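Local structure of alternansucrase (Leuconostoc mesenteroides, 6HVG) at residues A853-V858 with S1015-T1020; E1339-T1344 with N1355-P1360. The protein is a large glycoside hydrolase family 70 enzyme that combines a TIM-barrel-type catalytic region with choline-binding-type and cell-wall-binding-type repeats. One frame throughout, in Å; residues are numbered along the deposited sequence.

Contact 1: A853-V858 with S1015-T1020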
# COMPACT_ATOMS: atom_id res chain seq x y z
N ALA A 853 -14.59 16.05 33.04
CA ALA A 853 -14.61 15.17 34.21
C ALA A 853 -13.20 14.70 34.55
O ALA A 853 -12.88 14.48 35.73
CB ALA A 853 -15.51 13.98 33.94
N ARG A 854 -12.36 14.54 33.53
CA ARG A 854 -11.00 14.09 33.74
C ARG A 854 -10.22 15.11 34.55
O ARG A 854 -9.43 14.75 35.42
CB ARG A 854 -10.30 13.81 32.41
CG ARG A 854 -8.95 13.10 32.52
CD ARG A 854 -8.32 12.84 31.14
NE ARG A 854 -7.12 12.00 31.26
CZ ARG A 854 -5.88 12.45 31.45
NH1 ARG A 854 -5.60 13.75 31.52
NH2 ARG A 854 -4.88 11.59 31.56
N ILE A 855 -10.45 16.40 34.28
CA ILE A 855 -9.80 17.46 35.04
C ILE A 855 -10.23 17.43 36.53
O ILE A 855 -9.41 17.60 37.41
CB ILE A 855 -10.18 18.83 34.44
CG1 ILE A 855 -9.65 18.95 33.01
CG2 ILE A 855 -9.69 19.97 35.35
CD1 ILE A 855 -10.14 20.17 32.24
N LYS A 856 -11.53 17.24 36.77
CA LYS A 856 -12.12 17.27 38.12
C LYS A 856 -11.83 16.04 38.96
O LYS A 856 -11.57 16.15 40.17
CB LYS A 856 -13.65 17.39 38.02
CG LYS A 856 -14.20 18.79 37.86
CD LYS A 856 -15.72 18.77 37.75
CE LYS A 856 -16.37 19.96 38.43
NZ LYS A 856 -15.97 21.25 37.82
N TYR A 857 -11.92 14.85 38.36
CA TYR A 857 -11.96 13.63 39.15
C TYR A 857 -10.82 12.63 38.94
O TYR A 857 -10.55 11.83 39.83
CB TYR A 857 -13.27 12.89 38.90
CG TYR A 857 -14.52 13.74 39.01
CD1 TYR A 857 -15.13 13.96 40.24
CD2 TYR A 857 -15.10 14.28 37.89
CE1 TYR A 857 -16.29 14.70 40.33
CE2 TYR A 857 -16.24 15.03 37.97
CZ TYR A 857 -16.85 15.23 39.20
OH TYR A 857 -17.98 16.00 39.29
N VAL A 858 -10.14 12.66 37.80
CA VAL A 858 -9.21 11.59 37.46
C VAL A 858 -7.85 11.75 38.11
O VAL A 858 -7.01 12.52 37.67
CB VAL A 858 -9.10 11.42 35.94
CG1 VAL A 858 -8.04 10.39 35.58
CG2 VAL A 858 -10.45 11.00 35.39
N SER A 1015 -14.45 24.48 40.68
CA SER A 1015 -13.10 24.73 40.23
C SER A 1015 -12.19 23.56 40.57
O SER A 1015 -10.97 23.67 40.45
CB SER A 1015 -12.59 26.03 40.85
OG SER A 1015 -12.61 25.99 42.27
N GLN A 1016 -12.76 22.43 40.98
CA GLN A 1016 -11.97 21.28 41.43
C GLN A 1016 -11.08 20.83 40.29
O GLN A 1016 -11.56 20.62 39.17
CB GLN A 1016 -12.84 20.10 41.89
CG GLN A 1016 -12.05 19.05 42.66
CD GLN A 1016 -12.91 18.01 43.34
OE1 GLN A 1016 -13.24 18.13 44.52
NE2 GLN A 1016 -13.24 16.94 42.62
N ASP A 1017 -9.79 20.73 40.59
CA ASP A 1017 -8.78 20.30 39.65
C ASP A 1017 -7.99 19.18 40.33
O ASP A 1017 -7.36 19.40 41.35
CB ASP A 1017 -7.86 21.47 39.30
CG ASP A 1017 -6.96 21.18 38.12
OD1 ASP A 1017 -6.73 19.98 37.79
OD2 ASP A 1017 -6.48 22.14 37.47
N ALA A 1018 -8.04 17.97 39.76
CA ALA A 1018 -7.37 16.80 40.35
C ALA A 1018 -5.97 16.53 39.81
O ALA A 1018 -5.32 15.57 40.19
CB ALA A 1018 -8.23 15.57 40.11
N ARG A 1019 -5.53 17.38 38.89
CA ARG A 1019 -4.26 17.24 38.18
C ARG A 1019 -3.06 17.52 39.08
O ARG A 1019 -3.17 18.25 40.05
CB ARG A 1019 -4.27 18.17 36.96
CG ARG A 1019 -5.32 17.76 35.94
CD ARG A 1019 -5.33 18.64 34.70
NE ARG A 1019 -5.80 19.98 35.01
CZ ARG A 1019 -5.88 20.97 34.13
NH1 ARG A 1019 -5.53 20.81 32.86
NH2 ARG A 1019 -6.32 22.14 34.55
N THR A 1020 -1.92 16.93 38.74
CA THR A 1020 -0.69 17.17 39.45
C THR A 1020 0.25 18.08 38.62
O THR A 1020 0.53 17.81 37.46
CB THR A 1020 -0.01 15.82 39.77
OG1 THR A 1020 -0.93 14.99 40.50
CG2 THR A 1020 1.24 16.01 40.58
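Ile855 lays its CG2 methyl over one face of the Arg1019 guanidinium, 3.9 Å from NE. Asp1017 CG lies at the edge of that group, in its plane, with the carboxylate itself tilted against it. Arg1019 grips Asp1017 side-on: NE bonds to OD1, and NH2 forms a salt bridge to OD2 at 2.9 Å. Asp1017 OD1 also accepts from the backbone N of Arg1019, closing an Asx turn. With two donors on OD1 and one on OD2, the carboxylate is firmly placed. The second flat group is the Tyr857 ring. Lys856 CB lies over one face, toward the rim, and Ala853 CA is at the edge; Gln1016 NE2 approaches obliquely.

Two carbonyls late in the helix receive donors from the loop. Ala1018 N bonds to Ile855 O at 2.7 Å, almost straight at 178°. Gln1016 NE2 reaches Lys856 O at 3.1 Å from above the carbonyl plane. The Gln1016 chain is extended, with CG anti to the backbone N (chi1 -166°). Its NE2 also donates to Asn907 O. Ala1018 CB rests 3.4 Å from Lys856 O.

Lys856 NZ donates a hydrogen bond to Asp1014 O, just before the loop segment. Residues 1015-1020 pass across the last turn of helix 844-857, on the path from strand 1003-1009 to helix 1038-1041. Tyr857 packs on strands 940-947 and 1003-1009, so the helix meets the antiparallel sheet here.

Contact 2: E1339-T1344 with N1355-P1360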
# COMPACT_ATOMS: atom_id res chain seq x y z
N GLU A 1339 30.03 -32.17 -28.40
CA GLU A 1339 30.46 -31.34 -27.26
C GLU A 1339 29.23 -30.82 -26.54
O GLU A 1339 28.15 -30.77 -27.14
CB GLU A 1339 31.32 -30.16 -27.70
CG GLU A 1339 32.79 -30.46 -27.91
CD GLU A 1339 33.60 -29.20 -28.19
OE1 GLU A 1339 33.06 -28.07 -28.11
OE2 GLU A 1339 34.79 -29.35 -28.55
N ASN A 1340 29.38 -30.42 -25.27
CA ASN A 1340 28.26 -29.94 -24.46
C ASN A 1340 27.73 -28.59 -24.93
O ASN A 1340 28.48 -27.62 -24.98
CB ASN A 1340 28.65 -29.84 -22.98
CG ASN A 1340 27.45 -29.89 -22.05
OD1 ASN A 1340 26.37 -29.44 -22.39
ND2 ASN A 1340 27.64 -30.40 -20.86
N PRO A 1341 26.44 -28.53 -25.30
CA PRO A 1341 25.85 -27.25 -25.71
C PRO A 1341 25.62 -26.30 -24.57
O PRO A 1341 25.48 -25.10 -24.80
CB PRO A 1341 24.51 -27.66 -26.34
CG PRO A 1341 24.22 -29.04 -25.84
CD PRO A 1341 25.54 -29.66 -25.56
N ILE A 1342 25.60 -26.80 -23.34
CA ILE A 1342 25.39 -25.95 -22.16
C ILE A 1342 26.65 -25.17 -21.85
O ILE A 1342 27.70 -25.76 -21.67
CB ILE A 1342 25.05 -26.79 -20.92
CG1 ILE A 1342 23.74 -27.56 -21.12
CG2 ILE A 1342 24.93 -25.92 -19.69
CD1 ILE A 1342 23.49 -28.65 -20.09
N ARG A 1343 26.53 -23.86 -21.76
CA ARG A 1343 27.66 -23.01 -21.45
C ARG A 1343 27.33 -22.10 -20.29
O ARG A 1343 26.23 -21.57 -20.19
CB ARG A 1343 28.04 -22.14 -22.66
CG ARG A 1343 29.44 -21.47 -22.54
CD ARG A 1343 29.58 -20.40 -23.60
NE ARG A 1343 30.90 -19.77 -23.74
CZ ARG A 1343 31.30 -18.71 -23.04
NH1 ARG A 1343 30.57 -18.21 -22.05
NH2 ARG A 1343 32.47 -18.18 -23.30
N THR A 1344 28.32 -21.92 -19.43
CA THR A 1344 28.26 -20.99 -18.32
C THR A 1344 28.68 -19.64 -18.81
O THR A 1344 29.77 -19.50 -19.32
CB THR A 1344 29.21 -21.43 -17.20
OG1 THR A 1344 28.76 -22.68 -16.68
CG2 THR A 1344 29.27 -20.41 -16.09
N ASN A 1355 23.69 -20.52 -16.59
CA ASN A 1355 23.98 -21.56 -17.57
C ASN A 1355 22.97 -21.55 -18.69
O ASN A 1355 21.77 -21.70 -18.46
CB ASN A 1355 24.00 -22.95 -16.92
CG ASN A 1355 25.26 -23.17 -16.09
OD1 ASN A 1355 26.29 -22.52 -16.28
ND2 ASN A 1355 25.18 -24.09 -15.13
N TYR A 1356 23.47 -21.42 -19.91
CA TYR A 1356 22.64 -21.33 -21.10
C TYR A 1356 22.85 -22.50 -22.03
O TYR A 1356 23.86 -23.19 -21.92
CB TYR A 1356 22.96 -20.03 -21.81
CG TYR A 1356 22.52 -18.81 -21.04
CD1 TYR A 1356 23.31 -18.27 -20.01
CD2 TYR A 1356 21.31 -18.20 -21.32
CE1 TYR A 1356 22.90 -17.13 -19.33
CE2 TYR A 1356 20.88 -17.08 -20.63
CZ TYR A 1356 21.69 -16.55 -19.66
OH TYR A 1356 21.26 -15.45 -19.00
N TYR A 1357 21.89 -22.74 -22.91
CA TYR A 1357 21.99 -23.79 -23.92
C TYR A 1357 21.97 -23.16 -25.34
O TYR A 1357 20.93 -22.75 -25.82
CB TYR A 1357 20.81 -24.72 -23.75
CG TYR A 1357 20.86 -26.03 -24.51
CD1 TYR A 1357 20.68 -26.07 -25.87
CD2 TYR A 1357 21.00 -27.24 -23.84
CE1 TYR A 1357 20.70 -27.29 -26.56
CE2 TYR A 1357 20.99 -28.45 -24.51
CZ TYR A 1357 20.86 -28.48 -25.86
OH TYR A 1357 20.85 -29.69 -26.51
N PHE A 1358 23.13 -23.06 -25.98
CA PHE A 1358 23.18 -22.50 -27.35
C PHE A 1358 23.26 -23.58 -28.41
O PHE A 1358 24.01 -24.54 -28.26
CB PHE A 1358 24.36 -21.55 -27.51
CG PHE A 1358 24.33 -20.41 -26.56
CD1 PHE A 1358 23.39 -19.41 -26.74
CD2 PHE A 1358 25.18 -20.34 -25.49
CE1 PHE A 1358 23.31 -18.33 -25.88
CE2 PHE A 1358 25.11 -19.27 -24.60
CZ PHE A 1358 24.16 -18.26 -24.79
N MET A 1359 22.50 -23.42 -29.49
CA MET A 1359 22.41 -24.44 -30.51
C MET A 1359 23.56 -24.30 -31.50
O MET A 1359 24.40 -23.43 -31.35
CB MET A 1359 21.04 -24.37 -31.18
CG MET A 1359 19.89 -24.49 -30.16
SD MET A 1359 18.35 -24.96 -30.97
CE MET A 1359 17.15 -23.80 -30.37
N PRO A 1360 23.66 -25.19 -32.49
CA PRO A 1360 24.81 -25.06 -33.40
C PRO A 1360 24.79 -23.75 -34.19
O PRO A 1360 25.84 -23.27 -34.60
CB PRO A 1360 24.66 -26.25 -34.33
CG PRO A 1360 23.77 -27.21 -33.63
CD PRO A 1360 22.87 -26.39 -32.76
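Pro1341 and Tyr1357 extend alongside each other in one direction, at the open end of an antiparallel beta hairpin of strands 1342-1345 and 1354-1357. Pro1341 CB sits over one face of the Tyr1357 ring, 3.9 Å from its centroid, a CH-pi contact. Pro1341 CG lies nearer the phenol end, 3.4 Å from CZ. Tyr1357 CG is anti to its backbone N (chi1 -168°), which starts the side chain toward the proline. The phenol OH bonds to Thr1371 O, and the ring also meets Phe1380.

Ile1342 crosses Tyr1357 obliquely, with CG1 3.9 Å from CD2. Its CG2 turns instead to Asn1355 CB. Thr1344 and Asn1355 share this face, and Thr1344 OG1 donates to Asn1355 OD1, though the 2.5 Å length is doubtful at this resolution.

The other face carries Arg1343 and Tyr1356, a hydrogen-bonded pair. Their backbones exchange two bonds, each 2.8 Å: Arg1343 N to Tyr1356 O, and Tyr1356 N to Arg1343 O. Arg1343 CB touches the edge of the Phe1358 ring near CD2. Tyr1356 OH goes to Arg1352 O. Just before the first strand, Asn1340 closes an Asx turn: its OD1 accepts from Ile1342 N at 2.9 Å, with the donor above the carbonyl plane.

In the fold
The two contacts come in series along the chain: both segments of contact 1 precede those of contact 2. Their centres are 83 Å apart, their nearest atoms about 63 Å, and they lie on opposite sides of the chain's centre. They share no helix, strand or sheet. Contact 1 lies within the family 70 range and joins segments 157 residues apart, with 62 strand residues and no helix between them. It therefore ties the two ends of a long beta-rich excursion. Contact 2 is local, holding the strands of one hairpin in a part of the chain rich in cell-wall-binding-type repeats. Contact 1 fastens a loop to a helix; contact 2 pairs two neighbouring strands.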